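Ureidoglycolate hydrolase (Arabidopsis thaliana, PDB 4PXE) hydrolyses (S)-ureidoglycolate to glyoxylate, ammonium and carbon dioxide with two bound manganese ions, a late step in plant purine breakdown. Local coordinates at residues Gly281-Leu286 with Ser300-Asp305; Ala86-Ser91 with Phe202-Leu207; Ile209-Ile214 with Gly399-Pro404; Arg150-Ser155 with Ser192-Lys197. All coordinates share one frame; numbering follows the deposited sequence.

Contact 1: Gly281-Leu286 with Ser300-Asp305; sequences GTVGIL and SHLEID
The imidazole of His-301 is met at its edge, in the ring plane, both by Ile-285 CG2, 4.0 Å from CD2, and by the carboxylate of Glu-303. His-301 and Glu-303 share one strand of an antiparallel beta hairpin formed by strands 280-289 and 295-308, within the dimerization region. The NE2-H of His-301 points almost straight (177°) at Glu-303 OE2, 2.7 Å away, using its anti lone pair; ND1 bonds to Glu-237. Glu-303 and Ile-285 extend together from neighbouring strands, with Glu-303 OE1 3.6 Å from Ile-285 CD1. An alanine in place of Glu-303 would probably leave His-301 NE2 without its acceptor and take away the carboxylate packed on Ile-285 CD1. The other face of the hairpin carries Val-283, Leu-286, Leu-302 and Ile-304; helix 256-272 covers much of it, and Leu-302 CD2 lies 4.2 Å from Val-283 CG1. Gly-284 adds one residue to its strand, a beta bulge: it and Ile-285 together face Glu-303, whose N donates to Ile-285 O, whereas the direct bond from Gly-284 N to Glu-303 O is weak and a water also sits between the two. Thr-282 and Asp-305 pair by two backbone bonds. Arg-253 of the second subunit holds Thr-282 OG1 and Arg-307 forms a salt bridge with Asp-305 OD1, while one water lies 2.7 Å from Thr-282 OG1 and 2.8 Å from Asp-305 OD1.

Contact 2: Ala86-Ser91 with Phe202-Leu207; sequences AVATGS and FAFLEL
Glu-206 CG is anti to the backbone N (chi1 -177°) and the chain stays extended beyond it, which carries the carboxylate to Ser-91 OG, itself anti to its backbone N (chi1 -160°); Ser-91 OG donates to Glu-206 OE2 over 2.7 Å on its anti side. Thr-89 OG1 donates to Leu-205 O at 2.7 Å, from 48° above the carbonyl plane; the same oxygen takes a weak bond from Gly-90 N. These groups lie on parallel neighbouring strands, 86-91 and 201-209, of the catalytic domain of this M20-family enzyme, zipped by Ala-88 N to Ala-203 O and Leu-205 N to Ala-88 O. The ring of Phe-204 reaches across obliquely, its CE1 3.6 Å from Gly-90 N, and a side chain at Gly-90 would jam against the preceding carbonyl. An alanine in place of Glu-206 would probably leave both Ser-91 OG and the hydroxyl of Ser-380, which bonds to OE1, without their carboxylate partner. A water also joins Ser-91 OG to Leu-207 O. Ser-91 and Leu-207 each precede a histidine ligand of manganese, His-92 and His-208, and this polar clasp in a buried setting is consistent with fixing the strand ends that present them.

Contact 3: Ile209-Ile214 with Gly399-Pro404; sequences IEQGPI and GYSHKP. With MN (manganese (II) ion), chain D.
Gln-211 NE2 is gripped from two directions: it donates to Ser-401 OG at 2.9 Å and to the oxygen of a manganese-bound water. Two loops of the dinuclear M20 metal site are thereby tied together, 209-214 with its substrate-binding residues and 399-404 with the ligand His-402. The bond to the serine is nearly straight (171°), and Ser-401 OG lies only 6° out of the Gln-211 amide plane. Ser-401 OG also bonds to Glu-406, which probably helps to fix the serine and, through it, the second-shell amide of Gln-211. Ile-209 CD1 approaches the hydroxyl of Ser-401, with OG at 4.0 Å. Further along, the backbones close up where Gly-399 CA comes 3.2 Å from Gly-212 O; a CB on Gly-399 would collide with Gly-212 C and Pro-213 N, and its positive phi likewise favours glycine. A water donates to both Gln-211 O and Gly-399 O, bridging the two carbonyls. His-402 stacks on His-244 of the second subunit and bonds through ND1 to Asn-294 O of that subunit, while Asp-103 and Glu-138 share the manganese ion with it. Its other ring nitrogen, His-402 NE2, binds that manganese at 2.3 Å.

Contact 4: Arg150-Ser155 with Ser192-Lys197; sequences RLLAGS and SSVFLK
Val-194 CG1 pushes as a knob into the hollow between two successive leucines, 3.6 Å from Leu-151 CB and 3.9 Å from Leu-152 CD2. Leu-152 returns the fit: its CD2 settles into the notch between Val-194 O, at 3.4 Å, and Leu-196 CG, at 3.7 Å. Leu-152 and Leu-196 themselves run abreast, and the backbone follows suit with Leu-196 N donating to Leu-152 O at 2.9 Å. A broader, flat bump is the ring of Phe-195. Helix 147-152 ends in a Schellman motif, in which Gly-154 takes positive phi and bonds from Gly-154 N and Ser-155 N run back into the last turn; the ring of Phe-195 lies flat against the glycine of this turn. Gly-154 CA stands 3.6 Å above the plane, over the ring centre, as a CH-pi contact, and Ser-192 CA covers the opposite face at 3.9 Å, again over the centre. The Phe-195 side chain has CG anti to the carbonyl carbon (chi1 -63°), and chi2 of Phe-195, -3°, turns its CD1 towards Leu-151 O, 3.0 Å away. A CB on Gly-154 would jam against the preceding carbonyl oxygen. Beyond the glycine, Ser-155 is the N-cap of helix 156-164, its OG bonded to Leu-158 N, and this helix also packs on Leu-151 through Leu-158 and Leu-162.

Contacts 2 and 3 adjoin along the chain, strand 201-209 leading from the first into the loop of the second, with His-208, a manganese ligand, between them; their centres lie about 22 Å apart. Contact 3 supplies a ligand of the second manganese, and the side chain of Ser-91 in contact 2 is about 5 Å from a manganese. Contact 1, in the dimerization region, has its centre about 21 Å from that of contact 3, yet the Asp-305 side chain is about 5 Å from the bound glyoxylate; both contacts touch the second subunit. Contact 4 falls in the chain between the two strands of contact 2, about 7 Å from it at nearest atoms, and the side chain of Leu-152 is about 10 Å from that of the substrate-binding Glu-137.

Contact 1: Gly281-Leu286 with Ser300-Asp305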
# COMPACT_ATOMS: atom_id res chain seq x y z
N GLY A 281 4.23 -15.25 -15.23
CA GLY A 281 4.05 -15.11 -13.79
C GLY A 281 4.34 -13.68 -13.40
O GLY A 281 5.20 -13.04 -13.99
N THR A 282 3.61 -13.19 -12.41
CA THR A 282 3.66 -11.77 -12.07
C THR A 282 3.42 -11.60 -10.57
O THR A 282 2.60 -12.30 -9.98
CB THR A 282 2.53 -11.01 -12.81
OG1 THR A 282 2.52 -11.38 -14.20
CG2 THR A 282 2.69 -9.50 -12.70
N VAL A 283 4.13 -10.64 -9.98
CA VAL A 283 3.76 -10.14 -8.66
C VAL A 283 3.17 -8.74 -8.84
O VAL A 283 3.90 -7.77 -8.98
CB VAL A 283 4.98 -10.11 -7.73
CG1 VAL A 283 4.59 -9.53 -6.36
CG2 VAL A 283 5.57 -11.52 -7.58
N GLY A 284 1.84 -8.66 -8.86
CA GLY A 284 1.17 -7.39 -9.06
C GLY A 284 0.89 -6.66 -7.77
O GLY A 284 0.65 -5.45 -7.77
N ILE A 285 0.91 -7.39 -6.66
CA ILE A 285 0.69 -6.81 -5.34
C ILE A 285 1.84 -7.19 -4.41
O ILE A 285 2.20 -8.37 -4.30
CB ILE A 285 -0.65 -7.26 -4.74
CG1 ILE A 285 -1.81 -6.60 -5.49
CG2 ILE A 285 -0.72 -6.97 -3.23
CD1 ILE A 285 -3.18 -7.14 -5.12
N LEU A 286 2.44 -6.19 -3.77
CA LEU A 286 3.49 -6.41 -2.78
C LEU A 286 3.31 -5.29 -1.77
O LEU A 286 3.59 -4.13 -2.09
CB LEU A 286 4.88 -6.37 -3.43
CG LEU A 286 6.06 -6.97 -2.65
CD1 LEU A 286 7.33 -7.04 -3.49
CD2 LEU A 286 6.34 -6.18 -1.37
N SER A 300 5.11 -8.79 5.21
CA SER A 300 4.97 -8.50 3.80
C SER A 300 3.91 -9.42 3.21
O SER A 300 3.71 -10.53 3.69
CB SER A 300 6.29 -8.64 3.07
OG SER A 300 6.79 -9.97 3.15
N HIS A 301 3.24 -8.94 2.18
CA HIS A 301 2.09 -9.60 1.59
C HIS A 301 2.25 -9.53 0.09
O HIS A 301 2.32 -8.42 -0.47
CB HIS A 301 0.81 -8.87 2.04
CG HIS A 301 -0.44 -9.33 1.36
ND1 HIS A 301 -1.29 -10.27 1.92
CD2 HIS A 301 -1.01 -8.96 0.19
CE1 HIS A 301 -2.31 -10.47 1.11
NE2 HIS A 301 -2.17 -9.69 0.05
N LEU A 302 2.33 -10.69 -0.56
CA LEU A 302 2.44 -10.76 -2.02
C LEU A 302 1.24 -11.47 -2.59
O LEU A 302 0.74 -12.43 -2.00
CB LEU A 302 3.66 -11.57 -2.47
CG LEU A 302 5.04 -11.18 -2.00
CD1 LEU A 302 5.31 -11.88 -0.67
CD2 LEU A 302 6.09 -11.55 -3.04
N GLU A 303 0.79 -11.02 -3.76
CA GLU A 303 -0.20 -11.78 -4.51
C GLU A 303 0.39 -12.04 -5.89
O GLU A 303 0.83 -11.11 -6.58
CB GLU A 303 -1.54 -11.05 -4.56
CG GLU A 303 -2.03 -10.71 -3.17
CD GLU A 303 -3.45 -10.21 -3.12
OE1 GLU A 303 -4.23 -10.46 -4.06
OE2 GLU A 303 -3.80 -9.56 -2.11
N ILE A 304 0.39 -13.31 -6.26
CA ILE A 304 1.14 -13.81 -7.40
C ILE A 304 0.18 -14.45 -8.39
O ILE A 304 -0.67 -15.25 -8.01
CB ILE A 304 2.15 -14.87 -6.95
CG1 ILE A 304 3.11 -14.27 -5.90
CG2 ILE A 304 2.94 -15.42 -8.13
CD1 ILE A 304 4.01 -15.30 -5.20
N ASP A 305 0.32 -14.08 -9.67
CA ASP A 305 -0.51 -14.61 -10.75
C ASP A 305 0.42 -15.46 -11.61
O ASP A 305 1.50 -15.02 -11.96
CB ASP A 305 -1.08 -13.43 -11.55
CG ASP A 305 -1.89 -13.86 -12.76
OD1 ASP A 305 -1.29 -14.33 -13.75
OD2 ASP A 305 -3.11 -13.68 -12.72
O HOH W 1 1.25 -13.72 -14.79
O HOH W 2 0.43 -10.79 -9.14

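Contact 2: Ala86-Ser91 with Phe202-Leu207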
# COMPACT_ATOMS: atom_id res chain seq x y z
N ALA A 86 -31.50 -22.37 -23.71
CA ALA A 86 -31.27 -21.15 -24.48
C ALA A 86 -29.84 -21.03 -24.96
O ALA A 86 -28.95 -21.74 -24.50
CB ALA A 86 -31.63 -19.93 -23.64
N VAL A 87 -29.62 -20.14 -25.93
CA VAL A 87 -28.26 -19.76 -26.32
C VAL A 87 -27.88 -18.54 -25.51
O VAL A 87 -28.58 -17.52 -25.56
CB VAL A 87 -28.17 -19.43 -27.82
CG1 VAL A 87 -26.72 -19.24 -28.24
CG2 VAL A 87 -28.84 -20.52 -28.64
N ALA A 88 -26.79 -18.64 -24.76
CA ALA A 88 -26.37 -17.58 -23.85
C ALA A 88 -25.13 -16.85 -24.35
O ALA A 88 -24.30 -17.43 -25.05
CB ALA A 88 -26.12 -18.14 -22.44
N THR A 89 -25.02 -15.58 -23.98
CA THR A 89 -23.82 -14.82 -24.29
C THR A 89 -23.64 -13.76 -23.23
O THR A 89 -24.62 -13.28 -22.66
CB THR A 89 -23.89 -14.15 -25.69
OG1 THR A 89 -22.63 -13.51 -25.99
CG2 THR A 89 -25.00 -13.10 -25.74
N GLY A 90 -22.40 -13.37 -22.95
CA GLY A 90 -22.20 -12.30 -22.00
C GLY A 90 -20.77 -12.13 -21.55
O GLY A 90 -19.88 -12.83 -22.02
N SER A 91 -20.58 -11.20 -20.62
CA SER A 91 -19.25 -10.85 -20.14
C SER A 91 -19.40 -10.03 -18.86
O SER A 91 -20.46 -10.05 -18.22
CB SER A 91 -18.48 -10.07 -21.22
OG SER A 91 -17.07 -10.09 -21.00
N PHE A 202 -27.87 -24.27 -24.23
CA PHE A 202 -27.45 -24.97 -25.44
C PHE A 202 -25.98 -24.67 -25.77
O PHE A 202 -25.23 -25.57 -26.14
CB PHE A 202 -28.36 -24.58 -26.61
CG PHE A 202 -28.10 -25.33 -27.89
CD1 PHE A 202 -28.35 -26.69 -27.98
CD2 PHE A 202 -27.66 -24.66 -29.02
CE1 PHE A 202 -28.13 -27.37 -29.17
CE2 PHE A 202 -27.44 -25.34 -30.21
CZ PHE A 202 -27.68 -26.70 -30.28
N ALA A 203 -25.59 -23.41 -25.63
CA ALA A 203 -24.21 -22.99 -25.82
C ALA A 203 -24.04 -21.66 -25.11
O ALA A 203 -25.02 -20.99 -24.81
CB ALA A 203 -23.88 -22.83 -27.29
N PHE A 204 -22.78 -21.32 -24.82
CA PHE A 204 -22.41 -20.00 -24.28
C PHE A 204 -21.32 -19.37 -25.14
O PHE A 204 -20.29 -19.99 -25.40
CB PHE A 204 -21.91 -20.10 -22.83
CG PHE A 204 -21.40 -18.79 -22.31
CD1 PHE A 204 -22.27 -17.83 -21.86
CD2 PHE A 204 -20.04 -18.50 -22.34
CE1 PHE A 204 -21.82 -16.60 -21.42
CE2 PHE A 204 -19.58 -17.28 -21.90
CZ PHE A 204 -20.47 -16.33 -21.45
N LEU A 205 -21.54 -18.12 -25.56
CA LEU A 205 -20.57 -17.39 -26.38
C LEU A 205 -20.13 -16.12 -25.67
O LEU A 205 -20.95 -15.44 -25.09
CB LEU A 205 -21.23 -16.95 -27.69
CG LEU A 205 -22.11 -17.95 -28.42
CD1 LEU A 205 -22.68 -17.28 -29.66
CD2 LEU A 205 -21.31 -19.18 -28.79
N GLU A 206 -18.84 -15.79 -25.74
CA GLU A 206 -18.37 -14.52 -25.21
C GLU A 206 -17.59 -13.74 -26.26
O GLU A 206 -16.61 -14.23 -26.81
CB GLU A 206 -17.49 -14.75 -23.98
CG GLU A 206 -17.02 -13.45 -23.30
CD GLU A 206 -16.42 -13.66 -21.91
OE1 GLU A 206 -16.20 -14.83 -21.49
OE2 GLU A 206 -16.18 -12.64 -21.23
N LEU A 207 -18.04 -12.52 -26.53
CA LEU A 207 -17.32 -11.58 -27.40
C LEU A 207 -16.34 -10.80 -26.51
O LEU A 207 -16.74 -10.32 -25.45
CB LEU A 207 -18.32 -10.64 -28.05
CG LEU A 207 -17.76 -9.42 -28.80
CD1 LEU A 207 -16.88 -9.83 -29.99
CD2 LEU A 207 -18.89 -8.51 -29.23
O HOH W 3 -20.60 -11.50 -25.37
O HOH W 4 -16.01 -8.68 -23.42

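Contact 3: Ile209-Ile214 with Gly399-Pro404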
# COMPACT_ATOMS: atom_id res chain seq x y z
N ILE A 209 -12.36 -8.35 -26.47
CA ILE A 209 -11.13 -7.90 -27.12
C ILE A 209 -10.03 -8.96 -26.95
O ILE A 209 -9.98 -9.66 -25.94
CB ILE A 209 -10.66 -6.53 -26.61
CG1 ILE A 209 -10.33 -6.58 -25.10
CG2 ILE A 209 -11.72 -5.47 -26.89
CD1 ILE A 209 -9.56 -5.33 -24.59
N GLU A 210 -9.16 -9.07 -27.95
CA GLU A 210 -8.13 -10.10 -27.91
C GLU A 210 -7.21 -10.01 -26.69
O GLU A 210 -6.78 -11.04 -26.16
CB GLU A 210 -7.27 -10.03 -29.17
CG GLU A 210 -6.17 -11.10 -29.20
CD GLU A 210 -5.13 -10.87 -30.27
OE1 GLU A 210 -5.48 -10.28 -31.31
OE2 GLU A 210 -3.96 -11.28 -30.07
N GLN A 211 -6.88 -8.79 -26.27
CA GLN A 211 -5.86 -8.56 -25.23
C GLN A 211 -4.50 -9.10 -25.67
O GLN A 211 -3.68 -9.55 -24.85
CB GLN A 211 -6.30 -9.13 -23.87
CG GLN A 211 -7.66 -8.60 -23.47
CD GLN A 211 -8.14 -9.13 -22.14
OE1 GLN A 211 -8.52 -10.29 -22.02
NE2 GLN A 211 -8.19 -8.26 -21.14
N GLY A 212 -4.27 -9.05 -26.98
CA GLY A 212 -2.98 -9.38 -27.58
C GLY A 212 -2.93 -8.70 -28.93
O GLY A 212 -3.93 -8.14 -29.38
N PRO A 213 -1.77 -8.75 -29.59
CA PRO A 213 -1.56 -7.99 -30.83
C PRO A 213 -1.72 -8.83 -32.09
O PRO A 213 -1.50 -8.29 -33.17
CB PRO A 213 -0.10 -7.57 -30.70
CG PRO A 213 0.53 -8.77 -30.04
CD PRO A 213 -0.51 -9.28 -29.05
N ILE A 214 -2.09 -10.10 -31.97
CA ILE A 214 -2.04 -11.02 -33.11
C ILE A 214 -2.98 -10.64 -34.26
O ILE A 214 -2.54 -10.56 -35.41
CB ILE A 214 -2.28 -12.48 -32.68
CG1 ILE A 214 -1.19 -12.93 -31.69
CG2 ILE A 214 -2.33 -13.39 -33.91
CD1 ILE A 214 0.19 -13.00 -32.28
N GLY A 399 -2.37 -4.78 -28.68
CA GLY A 399 -2.67 -5.77 -27.65
C GLY A 399 -2.86 -5.22 -26.26
O GLY A 399 -3.08 -6.00 -25.33
N TYR A 400 -2.82 -3.90 -26.09
CA TYR A 400 -2.83 -3.31 -24.75
C TYR A 400 -4.10 -3.66 -24.00
O TYR A 400 -5.20 -3.57 -24.55
CB TYR A 400 -2.79 -1.78 -24.83
CG TYR A 400 -1.57 -1.13 -25.43
CD1 TYR A 400 -0.29 -1.65 -25.24
CD2 TYR A 400 -1.70 0.03 -26.18
CE1 TYR A 400 0.83 -1.00 -25.78
CE2 TYR A 400 -0.61 0.67 -26.72
CZ TYR A 400 0.65 0.16 -26.52
OH TYR A 400 1.74 0.81 -27.08
N SER A 401 -3.96 -4.03 -22.73
CA SER A 401 -5.11 -4.23 -21.88
C SER A 401 -4.71 -4.04 -20.41
O SER A 401 -3.52 -4.03 -20.09
CB SER A 401 -5.74 -5.61 -22.13
OG SER A 401 -7.03 -5.69 -21.56
N HIS A 402 -5.70 -3.85 -19.55
CA HIS A 402 -5.47 -3.55 -18.13
C HIS A 402 -4.68 -2.26 -17.94
O HIS A 402 -3.90 -2.12 -16.99
CB HIS A 402 -4.80 -4.73 -17.41
CG HIS A 402 -5.74 -5.84 -17.07
ND1 HIS A 402 -5.34 -6.97 -16.39
CD2 HIS A 402 -7.06 -5.98 -17.33
CE1 HIS A 402 -6.38 -7.77 -16.23
NE2 HIS A 402 -7.44 -7.19 -16.79
N LYS A 403 -4.90 -1.33 -18.85
CA LYS A 403 -4.29 -0.00 -18.78
C LYS A 403 -5.09 0.91 -19.71
O LYS A 403 -5.78 0.42 -20.62
CB LYS A 403 -2.79 -0.04 -19.13
CG LYS A 403 -2.43 -0.67 -20.46
CD LYS A 403 -0.91 -0.72 -20.58
CE LYS A 403 -0.47 -1.47 -21.81
NZ LYS A 403 1.02 -1.47 -21.88
N PRO A 404 -5.02 2.23 -19.49
CA PRO A 404 -5.91 3.14 -20.22
C PRO A 404 -5.63 3.25 -21.72
O PRO A 404 -6.47 3.80 -22.44
CB PRO A 404 -5.67 4.50 -19.53
CG PRO A 404 -4.37 4.36 -18.83
CD PRO A 404 -4.30 2.92 -18.41
MN MN D . -9.48 -8.16 -17.28
O HOH W 5 -2.45 -7.56 -23.33
O HOH W 6 -8.54 -9.16 -18.50
O HOH W 7 -11.14 -9.49 -17.54

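Contact 4: Arg150-Ser155 with Ser192-Lys197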
# COMPACT_ATOMS: atom_id res chain seq x y z
N ARG A 150 -18.06 -18.85 -11.52
CA ARG A 150 -17.66 -20.00 -10.71
C ARG A 150 -18.87 -20.52 -9.93
O ARG A 150 -19.02 -21.74 -9.73
CB ARG A 150 -16.55 -19.64 -9.73
CG ARG A 150 -15.17 -19.46 -10.34
CD ARG A 150 -14.19 -19.05 -9.23
NE ARG A 150 -12.87 -18.64 -9.70
CZ ARG A 150 -11.87 -19.48 -9.93
NH1 ARG A 150 -12.03 -20.79 -9.75
NH2 ARG A 150 -10.70 -19.01 -10.35
N LEU A 151 -19.72 -19.60 -9.48
CA LEU A 151 -20.96 -19.99 -8.80
C LEU A 151 -21.98 -20.59 -9.76
O LEU A 151 -22.61 -21.59 -9.45
CB LEU A 151 -21.57 -18.81 -8.04
CG LEU A 151 -20.85 -18.40 -6.76
CD1 LEU A 151 -21.47 -17.14 -6.19
CD2 LEU A 151 -20.89 -19.53 -5.72
N LEU A 152 -22.16 -19.98 -10.93
CA LEU A 152 -23.08 -20.56 -11.91
C LEU A 152 -22.66 -21.98 -12.25
O LEU A 152 -23.50 -22.85 -12.46
CB LEU A 152 -23.15 -19.70 -13.18
CG LEU A 152 -23.74 -18.30 -12.97
CD1 LEU A 152 -23.50 -17.43 -14.20
CD2 LEU A 152 -25.22 -18.38 -12.68
N ALA A 153 -21.35 -22.23 -12.28
CA ALA A 153 -20.82 -23.55 -12.59
C ALA A 153 -20.80 -24.52 -11.39
O ALA A 153 -20.27 -25.62 -11.50
CB ALA A 153 -19.42 -23.43 -13.20
N GLY A 154 -21.37 -24.09 -10.27
CA GLY A 154 -21.65 -25.00 -9.17
C GLY A 154 -20.56 -25.25 -8.13
O GLY A 154 -20.52 -26.32 -7.53
N SER A 155 -19.70 -24.26 -7.88
CA SER A 155 -18.66 -24.43 -6.88
C SER A 155 -19.22 -24.33 -5.46
O SER A 155 -19.48 -23.24 -4.97
CB SER A 155 -17.54 -23.40 -7.06
OG SER A 155 -16.57 -23.54 -6.03
N SER A 192 -26.53 -21.80 -3.16
CA SER A 192 -26.77 -22.91 -4.08
C SER A 192 -27.82 -22.53 -5.11
O SER A 192 -27.87 -23.12 -6.19
CB SER A 192 -27.24 -24.15 -3.30
OG SER A 192 -27.36 -25.27 -4.15
N SER A 193 -28.65 -21.54 -4.78
CA SER A 193 -29.68 -21.03 -5.67
C SER A 193 -29.09 -20.49 -6.97
O SER A 193 -29.77 -20.40 -7.99
CB SER A 193 -30.47 -19.91 -4.99
OG SER A 193 -29.64 -18.78 -4.75
N VAL A 194 -27.81 -20.13 -6.93
CA VAL A 194 -27.13 -19.53 -8.08
C VAL A 194 -26.73 -20.59 -9.11
O VAL A 194 -26.65 -20.30 -10.31
CB VAL A 194 -25.89 -18.73 -7.61
CG1 VAL A 194 -25.08 -18.19 -8.79
CG2 VAL A 194 -26.32 -17.58 -6.71
N PHE A 195 -26.49 -21.81 -8.64
CA PHE A 195 -25.98 -22.89 -9.48
C PHE A 195 -26.89 -23.16 -10.67
O PHE A 195 -28.11 -23.26 -10.52
CB PHE A 195 -25.87 -24.20 -8.68
CG PHE A 195 -24.90 -24.17 -7.53
CD1 PHE A 195 -24.13 -23.05 -7.26
CD2 PHE A 195 -24.76 -25.28 -6.72
CE1 PHE A 195 -23.25 -23.03 -6.20
CE2 PHE A 195 -23.87 -25.27 -5.66
CZ PHE A 195 -23.11 -24.15 -5.40
N LEU A 196 -26.29 -23.29 -11.85
CA LEU A 196 -27.03 -23.71 -13.03
C LEU A 196 -26.88 -25.20 -13.22
O LEU A 196 -25.79 -25.76 -13.04
CB LEU A 196 -26.54 -22.99 -14.29
CG LEU A 196 -26.59 -21.47 -14.26
CD1 LEU A 196 -26.18 -20.92 -15.62
CD2 LEU A 196 -27.98 -20.99 -13.87
N LYS A 197 -27.97 -25.85 -13.59
CA LYS A 197 -27.92 -27.26 -13.95
C LYS A 197 -27.07 -27.41 -15.21
O LYS A 197 -27.10 -26.57 -16.10
CB LYS A 197 -29.33 -27.78 -14.20
CG LYS A 197 -29.61 -29.14 -13.58
CD LYS A 197 -29.32 -30.27 -14.56
CE LYS A 197 -30.30 -30.24 -15.73
NZ LYS A 197 -31.71 -30.41 -15.27